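PDB 2B1X: naphthalene dioxygenase large subunit from Rhodococcus sp., which belongs to the ring-hydroxylating oxygenase family, as a large subunit that pairs a Rieske [2Fe-2S] domain with a catalytic domain holding a mononuclear iron. Local coordinates for residues A[267-272]-A[344-349]; A[181-186]-A[274-279]; A[194-199]-A[333-338]. All coordinates share one frame; numbering follows the deposited sequence.

Contact 1: A[267-272]-A[344-349]; sequences GLPENI and KDAPDW
Asn271 holds CG between its backbone N and carbonyl carbon (chi1 63°), on the side of Asp345. Asn271 ND2 donates to Asp345 O at 2.9 Å. The N-H points fairly straight at the oxygen, at 158°. The oxygen lies close to the amide plane of Asn271, but ND2 stands above the carbonyl plane of Asp345, 51° out of it. Ile272 has CG1 anti to the carbonyl carbon. Ile272 CD1 rests on the same peptide group, 4.0 Å from Ala346 N. Two proline rings meet beside this bond. Pro269 CB lies 3.7 Å from Pro347 CD, and the rings cross obliquely. Pro269 CG also reaches the methyl of Ala346, CB, at 4.5 Å. Asn271 OD1 slides past Pro347 CD.

Both prolines occupy the N-cap position. Pro269 precedes helix 270-279 and Pro347 precedes helix 348-361, so the contact joins the starts of two helices of the catalytic domain. Phe350 of the second helix also packs on Leu268 and Pro269. Lys344 reaches the other way, through NZ to the carbonyls of Ala186 and Leu188.

A single side-chain-to-backbone hydrogen bond is therefore the polar link here. Apolar proline, alanine and isoleucine groups supply the rest, consistent with a join that rests more on fit than on charge.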
loop_
_atom_site.group_PDB
_atom_site.type_symbol
_atom_site.label_atom_id
_atom_site.label_comp_id
_atom_site.label_asym_id
_atom_site.label_seq_id
_atom_site.Cartn_x
_atom_site.Cartn_y
_atom_site.Cartn_z
ATOM N N GLY A 267 -36.842 25.120 -14.754
ATOM C CA GLY A 267 -38.009 24.690 -14.001
ATOM C C GLY A 267 -37.903 24.849 -12.488
ATOM O O GLY A 267 -38.561 24.125 -11.732
ATOM N N LEU A 268 -37.114 25.810 -12.030
ATOM C CA LEU A 268 -37.049 26.101 -10.599
ATOM C C LEU A 268 -38.401 26.482 -10.021
ATOM O O LEU A 268 -39.284 26.996 -10.753
ATOM C CB LEU A 268 -36.040 27.201 -10.316
ATOM C CG LEU A 268 -34.582 26.771 -10.427
ATOM C CD1 LEU A 268 -33.724 28.009 -10.459
ATOM C CD2 LEU A 268 -34.175 25.808 -9.290
ATOM N N PRO A 269 -38.600 26.231 -8.721
ATOM C CA PRO A 269 -39.877 26.555 -8.091
ATOM C C PRO A 269 -40.209 28.048 -8.201
ATOM O O PRO A 269 -39.325 28.919 -8.289
ATOM C CB PRO A 269 -39.667 26.149 -6.631
ATOM C CG PRO A 269 -38.560 25.117 -6.686
ATOM C CD PRO A 269 -37.660 25.611 -7.767
ATOM N N GLU A 270 -41.503 28.325 -8.181
ATOM C CA GLU A 270 -42.044 29.656 -8.454
ATOM C C GLU A 270 -41.501 30.741 -7.516
ATOM O O GLU A 270 -41.238 31.868 -7.957
ATOM C CB GLU A 270 -43.568 29.609 -8.396
ATOM C CG GLU A 270 -44.177 28.746 -9.494
ATOM C CD GLU A 270 -44.567 27.331 -9.038
ATOM O OE1 GLU A 270 -43.690 26.558 -8.504
ATOM O OE2 GLU A 270 -45.779 26.994 -9.241
ATOM N N ASN A 271 -41.329 30.414 -6.235
ATOM C CA ASN A 271 -40.820 31.401 -5.301
ATOM C C ASN A 271 -39.364 31.765 -5.577
ATOM O O ASN A 271 -38.964 32.914 -5.388
ATOM C CB ASN A 271 -41.059 30.988 -3.833
ATOM C CG ASN A 271 -40.332 29.711 -3.442
ATOM O OD1 ASN A 271 -40.422 28.687 -4.121
ATOM N ND2 ASN A 271 -39.645 29.762 -2.313
ATOM N N ILE A 272 -38.580 30.789 -6.042
ATOM C CA ILE A 272 -37.190 31.027 -6.389
ATOM C C ILE A 272 -37.087 31.865 -7.669
ATOM O O ILE A 272 -36.238 32.755 -7.779
ATOM C CB ILE A 272 -36.392 29.676 -6.495
ATOM C CG1 ILE A 272 -36.539 28.832 -5.207
ATOM C CG2 ILE A 272 -34.953 29.938 -6.786
ATOM C CD1 ILE A 272 -36.127 29.511 -3.887
ATOM N N LYS A 344 -32.302 27.330 0.143
ATOM C CA LYS A 344 -32.890 27.066 1.463
ATOM C C LYS A 344 -34.424 27.124 1.449
ATOM O O LYS A 344 -35.076 26.352 2.157
ATOM C CB LYS A 344 -32.361 28.038 2.527
ATOM C CG LYS A 344 -30.883 27.833 2.922
ATOM C CD LYS A 344 -30.432 28.915 3.912
ATOM C CE LYS A 344 -28.920 28.874 4.120
ATOM N NZ LYS A 344 -28.164 29.788 3.168
ATOM N N ASP A 345 -34.981 28.041 0.659
ATOM C CA ASP A 345 -36.430 28.258 0.604
ATOM C C ASP A 345 -37.181 27.488 -0.479
ATOM O O ASP A 345 -38.398 27.699 -0.666
ATOM C CB ASP A 345 -36.766 29.752 0.463
ATOM C CG ASP A 345 -36.652 30.502 1.767
ATOM O OD1 ASP A 345 -36.563 29.858 2.844
ATOM O OD2 ASP A 345 -36.642 31.755 1.798
ATOM N N ALA A 346 -36.489 26.617 -1.206
ATOM C CA ALA A 346 -37.187 25.717 -2.109
ATOM C C ALA A 346 -38.126 24.839 -1.279
ATOM O O ALA A 346 -37.837 24.536 -0.124
ATOM C CB ALA A 346 -36.220 24.881 -2.903
ATOM N N PRO A 347 -39.282 24.482 -1.835
ATOM C CA PRO A 347 -40.221 23.610 -1.125
ATOM C C PRO A 347 -39.562 22.254 -0.926
ATOM O O PRO A 347 -38.727 21.883 -1.760
ATOM C CB PRO A 347 -41.408 23.480 -2.083
ATOM C CG PRO A 347 -41.227 24.563 -3.122
ATOM C CD PRO A 347 -39.756 24.856 -3.175
ATOM N N ASP A 348 -39.941 21.537 0.130
ATOM C CA ASP A 348 -39.296 20.261 0.490
ATOM C C ASP A 348 -39.408 19.201 -0.599
ATOM O O ASP A 348 -38.492 18.408 -0.787
ATOM C CB ASP A 348 -39.877 19.711 1.782
ATOM C CG ASP A 348 -39.341 20.416 2.993
ATOM O OD1 ASP A 348 -39.793 20.104 4.117
ATOM O OD2 ASP A 348 -38.446 21.295 2.919
ATOM N N TRP A 349 -40.528 19.197 -1.313
ATOM C CA TRP A 349 -40.707 18.251 -2.398
ATOM C C TRP A 349 -39.581 18.442 -3.432
ATOM O O TRP A 349 -39.015 17.452 -3.920
ATOM C CB TRP A 349 -42.120 18.344 -3.030
ATOM C CG TRP A 349 -42.408 19.600 -3.814
ATOM C CD1 TRP A 349 -43.086 20.699 -3.373
ATOM C CD2 TRP A 349 -42.039 19.880 -5.168
ATOM N NE1 TRP A 349 -43.168 21.645 -4.371
ATOM C CE2 TRP A 349 -42.530 21.170 -5.484
ATOM C CE3 TRP A 349 -41.351 19.168 -6.161
ATOM C CZ2 TRP A 349 -42.348 21.764 -6.742
ATOM C CZ3 TRP A 349 -41.159 19.755 -7.402
ATOM C CH2 TRP A 349 -41.655 21.048 -7.684
#

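Contact 2: A[181-186]-A[274-279]; sequences LDRSDA and EELERR
Arg279 meets Asp182 and Asp185 with different nitrogens of one guanidinium. Arg279 NH2 donates to Asp182 OD1 at 2.8 Å, on the syn side of the carboxylate. Arg279 NE donates to the backbone Asp182 O at 3.2 Å, so Asp182 is gripped side-on at two atoms. The carboxylate of Asp182 stands almost perpendicular to the guanidinium, with the planes 89° apart. Arg279 NH1 forms a salt bridge with Asp185 OD1 at 3.1 Å, on the anti side. Ser184 O lies over one face of the same guanidinium, offset toward the rim.

Glu275 binds the loop backbone. Glu275 OE1 accepts from Asp185 N at 2.8 Å, with an N-H...O angle of 168°, and the donor sits above the carboxylate plane. The carboxylates of Asp185 and Glu275 are stacked, and Asp185 OD2 lies 3.7 Å from Glu275 OE2. Arg278 approaches the same oxygen, Asp185 OD2, as part of the salt-bridge network, but the model is too close there and its place is doubtful. Arg183 CB packs on Leu276 CB at 3.9 Å, the two side chains pointing the same way.

Further out, the chain of Arg183 bends at chi3 (-72°). Its NE forms a salt bridge with Glu343 and its NH1 a hydrogen bond to Asn306. Phe288 of helix 282-288 packs against both Arg183 and Leu276. The contact thus ties the loop after helix 174-181 to helix 270-279.

Arg279 would stabilise Asp182 and Asp185 as anions, and probably eases the closeness of Asp185 to Glu275.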
loop_
_atom_site.group_PDB
_atom_site.type_symbol
_atom_site.label_atom_id
_atom_site.label_comp_id
_atom_site.label_asym_id
_atom_site.label_seq_id
_atom_site.Cartn_x
_atom_site.Cartn_y
_atom_site.Cartn_z
ATOM N N LEU A 181 -25.286 31.030 -7.748
ATOM C CA LEU A 181 -25.218 31.158 -6.282
ATOM C C LEU A 181 -26.219 32.124 -5.648
ATOM O O LEU A 181 -26.529 31.996 -4.459
ATOM C CB LEU A 181 -23.816 31.573 -5.832
ATOM C CG LEU A 181 -22.599 30.765 -6.304
ATOM C CD1 LEU A 181 -21.362 31.509 -5.895
ATOM C CD2 LEU A 181 -22.577 29.336 -5.749
ATOM N N ASP A 182 -26.697 33.097 -6.420
ATOM C CA ASP A 182 -27.409 34.227 -5.837
ATOM C C ASP A 182 -28.868 34.372 -6.272
ATOM O O ASP A 182 -29.397 35.484 -6.312
ATOM C CB ASP A 182 -26.661 35.532 -6.138
ATOM C CG ASP A 182 -26.960 36.619 -5.120
ATOM O OD1 ASP A 182 -27.202 36.296 -3.937
ATOM O OD2 ASP A 182 -27.000 37.822 -5.427
ATOM N N ARG A 183 -29.512 33.251 -6.579
ATOM C CA ARG A 183 -30.888 33.270 -7.060
ATOM C C ARG A 183 -31.924 33.582 -5.989
ATOM O O ARG A 183 -32.955 34.106 -6.309
ATOM C CB ARG A 183 -31.235 31.933 -7.729
ATOM C CG ARG A 183 -30.397 31.622 -8.958
ATOM C CD ARG A 183 -30.832 30.393 -9.714
ATOM N NE ARG A 183 -30.540 29.138 -9.026
ATOM C CZ ARG A 183 -29.791 28.159 -9.526
ATOM N NH1 ARG A 183 -29.209 28.294 -10.710
ATOM N NH2 ARG A 183 -29.593 27.048 -8.824
ATOM N N SER A 184 -31.660 33.228 -4.736
ATOM C CA SER A 184 -32.662 33.285 -3.676
ATOM C C SER A 184 -32.228 34.204 -2.520
ATOM O O SER A 184 -31.033 34.421 -2.312
ATOM C CB SER A 184 -32.907 31.865 -3.143
ATOM O OG SER A 184 -31.800 31.412 -2.356
ATOM N N ASP A 185 -33.217 34.728 -1.793
ATOM C CA ASP A 185 -33.008 35.621 -0.648
ATOM C C ASP A 185 -32.319 34.944 0.523
ATOM O O ASP A 185 -31.405 35.522 1.133
ATOM C CB ASP A 185 -34.350 36.174 -0.163
ATOM C CG ASP A 185 -34.920 37.254 -1.077
ATOM O OD1 ASP A 185 -34.172 37.871 -1.877
ATOM O OD2 ASP A 185 -36.148 37.558 -1.065
ATOM N N ALA A 186 -32.769 33.735 0.852
ATOM C CA ALA A 186 -32.181 32.979 1.962
ATOM C C ALA A 186 -30.856 32.307 1.578
ATOM O O ALA A 186 -30.089 31.935 2.460
ATOM C CB ALA A 186 -33.183 31.953 2.500
ATOM N N GLU A 274 -39.329 34.053 -8.718
ATOM C CA GLU A 274 -39.670 35.387 -8.233
ATOM C C GLU A 274 -38.437 36.118 -7.737
ATOM O O GLU A 274 -38.174 37.251 -8.150
ATOM C CB GLU A 274 -40.633 35.270 -7.056
ATOM C CG GLU A 274 -42.063 35.690 -7.308
ATOM C CD GLU A 274 -42.788 36.019 -6.002
ATOM O OE1 GLU A 274 -42.897 35.117 -5.126
ATOM O OE2 GLU A 274 -43.238 37.179 -5.840
ATOM N N GLU A 275 -37.689 35.452 -6.856
ATOM C CA GLU A 275 -36.554 36.067 -6.177
ATOM C C GLU A 275 -35.422 36.338 -7.186
ATOM O O GLU A 275 -34.855 37.432 -7.206
ATOM C CB GLU A 275 -36.111 35.218 -4.964
ATOM C CG GLU A 275 -37.197 35.149 -3.875
ATOM C CD GLU A 275 -36.824 34.308 -2.662
ATOM O OE1 GLU A 275 -35.695 33.751 -2.608
ATOM O OE2 GLU A 275 -37.662 34.236 -1.732
ATOM N N LEU A 276 -35.134 35.373 -8.059
ATOM C CA LEU A 276 -34.023 35.521 -8.998
ATOM C C LEU A 276 -34.239 36.674 -10.009
ATOM O O LEU A 276 -33.313 37.403 -10.363
ATOM C CB LEU A 276 -33.681 34.179 -9.683
ATOM C CG LEU A 276 -34.481 33.664 -10.878
ATOM C CD1 LEU A 276 -34.072 34.352 -12.181
ATOM C CD2 LEU A 276 -34.298 32.147 -11.014
ATOM N N GLU A 277 -35.473 36.856 -10.436
ATOM C CA GLU A 277 -35.841 38.001 -11.278
ATOM C C GLU A 277 -35.594 39.362 -10.619
ATOM O O GLU A 277 -35.447 40.380 -11.298
ATOM C CB GLU A 277 -37.299 37.895 -11.705
ATOM C CG GLU A 277 -37.556 36.756 -12.677
ATOM C CD GLU A 277 -39.005 36.633 -13.135
ATOM O OE1 GLU A 277 -39.946 36.773 -12.298
ATOM O OE2 GLU A 277 -39.204 36.378 -14.351
ATOM N N ARG A 278 -35.520 39.360 -9.294
ATOM C CA ARG A 278 -35.303 40.568 -8.528
ATOM C C ARG A 278 -33.843 40.661 -8.040
ATOM O O ARG A 278 -33.321 41.768 -7.871
ATOM C CB ARG A 278 -36.372 40.620 -7.421
ATOM C CG ARG A 278 -36.039 41.242 -6.087
ATOM C CD ARG A 278 -37.205 41.133 -5.104
ATOM N NE ARG A 278 -36.964 40.136 -4.052
ATOM C CZ ARG A 278 -37.846 39.211 -3.668
ATOM N NH1 ARG A 278 -39.040 39.112 -4.247
ATOM N NH2 ARG A 278 -37.531 38.378 -2.688
ATOM N N ARG A 279 -33.177 39.519 -7.853
ATOM C CA ARG A 279 -31.809 39.515 -7.327
ATOM C C ARG A 279 -30.747 39.687 -8.419
ATOM O O ARG A 279 -29.708 40.302 -8.181
ATOM C CB ARG A 279 -31.542 38.255 -6.508
ATOM C CG ARG A 279 -32.366 38.129 -5.245
ATOM C CD ARG A 279 -31.906 37.014 -4.334
ATOM N NE ARG A 279 -30.534 37.202 -3.881
ATOM C CZ ARG A 279 -30.201 37.883 -2.798
ATOM N NH1 ARG A 279 -31.150 38.445 -2.062
ATOM N NH2 ARG A 279 -28.923 38.003 -2.443
#

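Contact 3: A[194-199]-A[333-338]; sequences PQRWVI and KMEVMS
Trp197 lays one face of its ring against Val336, the two side chains running side by side in the same direction. Val336 CB sits 3.7 Å from the centroid of the six-membered ring, 9° off its normal, a CH-pi contact. Ser338 CB approaches the ring edge. On the same face of the sheet, Ile199 CD1 presses tightly on Val336 CG2 at 3.5 Å. The other face mixes polar and apolar groups. Arg196 and Glu335 have nearly coplanar groups, 20° apart. NE and NH2 of Arg196 both grip Glu335 OE2, at 2.8 and 2.9 Å. Met337 lies alongside Arg196, with SD over one face of the guanidinium. Val198 CG1 is 3.3 Å from Lys333 CE.

The backbones form an antiparallel ladder in the sheet of the Bet v 1-like catalytic domain, with Gln195-Ser338, Trp197-Val336 and Ile199-Met334 as the hydrogen-bonded pairs. The Ile199 side chain lies about 11 Å from the bound iron. Strand 188-199 is outermost within this chain, and a small subunit bonds to the backbone of Arg196 and Val198.

Glu335 and Asp127 of another small subunit probably balance Arg196, and Thr162 of the first adds a neutral hydrogen bond to Glu335, consistent with both staying ionised.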
loop_
_atom_site.group_PDB
_atom_site.type_symbol
_atom_site.label_atom_id
_atom_site.label_comp_id
_atom_site.label_asym_id
_atom_site.label_seq_id
_atom_site.Cartn_x
_atom_site.Cartn_y
_atom_site.Cartn_z
ATOM N N PRO A 194 -20.278 16.599 2.108
ATOM C CA PRO A 194 -19.819 16.113 0.806
ATOM C C PRO A 194 -19.563 14.599 0.838
ATOM O O PRO A 194 -19.184 14.037 1.883
ATOM C CB PRO A 194 -18.530 16.888 0.588
ATOM C CG PRO A 194 -18.034 17.179 2.020
ATOM C CD PRO A 194 -19.256 17.424 2.796
ATOM N N GLN A 195 -19.847 13.936 -0.276
ATOM C CA GLN A 195 -19.290 12.598 -0.509
ATOM C C GLN A 195 -17.809 12.799 -0.726
ATOM O O GLN A 195 -17.418 13.677 -1.503
ATOM C CB GLN A 195 -19.861 12.004 -1.808
ATOM C CG GLN A 195 -21.365 11.765 -1.841
ATOM C CD GLN A 195 -21.813 11.271 -3.233
ATOM O OE1 GLN A 195 -21.028 11.322 -4.190
ATOM N NE2 GLN A 195 -23.049 10.839 -3.349
ATOM N N ARG A 196 -16.991 11.984 -0.071
ATOM C CA ARG A 196 -15.539 12.008 -0.252
ATOM C C ARG A 196 -14.994 10.624 -0.580
ATOM O O ARG A 196 -15.212 9.658 0.153
ATOM C CB ARG A 196 -14.877 12.553 1.002
ATOM C CG ARG A 196 -15.312 14.012 1.317
ATOM C CD ARG A 196 -14.800 14.536 2.637
ATOM N NE ARG A 196 -13.345 14.355 2.790
ATOM C CZ ARG A 196 -12.630 14.733 3.859
ATOM N NH1 ARG A 196 -13.222 15.296 4.919
ATOM N NH2 ARG A 196 -11.316 14.508 3.886
ATOM N N TRP A 197 -14.309 10.502 -1.702
ATOM C CA TRP A 197 -13.743 9.201 -2.071
ATOM C C TRP A 197 -12.497 9.452 -2.909
ATOM O O TRP A 197 -12.317 10.576 -3.416
ATOM C CB TRP A 197 -14.789 8.311 -2.789
ATOM C CG TRP A 197 -15.086 8.688 -4.243
ATOM C CD1 TRP A 197 -14.599 8.066 -5.376
ATOM C CD2 TRP A 197 -15.939 9.740 -4.716
ATOM N NE1 TRP A 197 -15.099 8.669 -6.508
ATOM C CE2 TRP A 197 -15.906 9.711 -6.134
ATOM C CE3 TRP A 197 -16.703 10.727 -4.091
ATOM C CZ2 TRP A 197 -16.639 10.614 -6.934
ATOM C CZ3 TRP A 197 -17.442 11.628 -4.899
ATOM C CH2 TRP A 197 -17.395 11.553 -6.286
ATOM N N VAL A 198 -11.676 8.410 -3.064
ATOM C CA VAL A 198 -10.371 8.483 -3.736
ATOM C C VAL A 198 -10.394 7.888 -5.155
ATOM O O VAL A 198 -10.872 6.776 -5.352
ATOM C CB VAL A 198 -9.319 7.756 -2.889
ATOM C CG1 VAL A 198 -7.953 7.669 -3.620
ATOM C CG2 VAL A 198 -9.189 8.455 -1.536
ATOM N N ILE A 199 -9.897 8.644 -6.138
ATOM C CA ILE A 199 -9.838 8.178 -7.525
ATOM C C ILE A 199 -8.339 8.193 -7.851
ATOM O O ILE A 199 -7.661 9.195 -7.601
ATOM C CB ILE A 199 -10.640 9.113 -8.513
ATOM C CG1 ILE A 199 -12.157 9.100 -8.236
ATOM C CG2 ILE A 199 -10.440 8.655 -9.974
ATOM C CD1 ILE A 199 -12.944 10.086 -9.179
ATOM N N LYS A 333 -3.273 10.540 -8.060
ATOM C CA LYS A 333 -4.300 10.281 -7.074
ATOM C C LYS A 333 -5.040 11.552 -6.648
ATOM O O LYS A 333 -4.447 12.601 -6.496
ATOM C CB LYS A 333 -3.646 9.594 -5.870
ATOM C CG LYS A 333 -4.616 8.864 -4.922
ATOM C CD LYS A 333 -3.844 8.243 -3.736
ATOM C CE LYS A 333 -4.773 7.720 -2.648
ATOM N NZ LYS A 333 -4.029 7.000 -1.502
ATOM N N MET A 334 -6.358 11.483 -6.523
ATOM C CA MET A 334 -7.063 12.631 -5.993
ATOM C C MET A 334 -8.183 12.179 -5.071
ATOM O O MET A 334 -8.579 11.007 -5.113
ATOM C CB MET A 334 -7.575 13.504 -7.152
ATOM C CG MET A 334 -8.720 12.829 -7.979
ATOM S SD MET A 334 -9.716 14.071 -8.863
ATOM C CE MET A 334 -10.079 13.159 -10.369
ATOM N N GLU A 335 -8.696 13.099 -4.255
ATOM C CA GLU A 335 -9.894 12.829 -3.440
ATOM C C GLU A 335 -10.967 13.778 -3.953
ATOM O O GLU A 335 -10.735 14.988 -3.982
ATOM C CB GLU A 335 -9.624 13.063 -1.945
ATOM C CG GLU A 335 -10.815 12.851 -0.990
ATOM C CD GLU A 335 -10.421 12.947 0.492
ATOM O OE1 GLU A 335 -9.219 12.865 0.829
ATOM O OE2 GLU A 335 -11.297 13.096 1.351
ATOM N N VAL A 336 -12.080 13.231 -4.434
ATOM C CA VAL A 336 -13.199 14.054 -4.848
ATOM C C VAL A 336 -13.969 14.404 -3.582
ATOM O O VAL A 336 -14.108 13.554 -2.691
ATOM C CB VAL A 336 -14.138 13.343 -5.833
ATOM C CG1 VAL A 336 -15.278 14.318 -6.330
ATOM C CG2 VAL A 336 -13.361 12.771 -7.023
ATOM N N MET A 337 -14.369 15.669 -3.474
ATOM C CA MET A 337 -15.376 16.102 -2.463
ATOM C C MET A 337 -16.555 16.670 -3.224
ATOM O O MET A 337 -16.451 17.776 -3.761
ATOM C CB MET A 337 -14.793 17.141 -1.492
ATOM C CG MET A 337 -13.383 16.687 -0.963
ATOM S SD MET A 337 -12.915 17.525 0.545
ATOM C CE MET A 337 -11.184 16.953 0.733
ATOM N N SER A 338 -17.677 15.940 -3.255
ATOM C CA SER A 338 -18.830 16.343 -4.060
ATOM C C SER A 338 -19.994 16.813 -3.178
ATOM O O SER A 338 -20.524 16.054 -2.370
ATOM C CB SER A 338 -19.293 15.204 -4.963
ATOM O OG SER A 338 -20.384 15.656 -5.742
#

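Contacts 1 and 2 share helix 270-279, whose start takes part in contact 1 and whose later turns carry contact 2. Their centres are 11 Å apart, and they touch directly: Ile272 CD1 packs on Ser184 CB at 4.1 Å. Both are partly buried and meet no other chain. Contact 3 is buried, with its centre about 29 Å from that of contact 1 and about 30 Å from that of contact 2. Strand 333-343 of contact 3 leads along the chain into the loop of contact 1. The chemistry follows the setting. Contact 1 is mostly apolar, contact 2 is a partly exposed ionic network, and contact 3 combines backbone pairing with a salt bridge at a subunit interface.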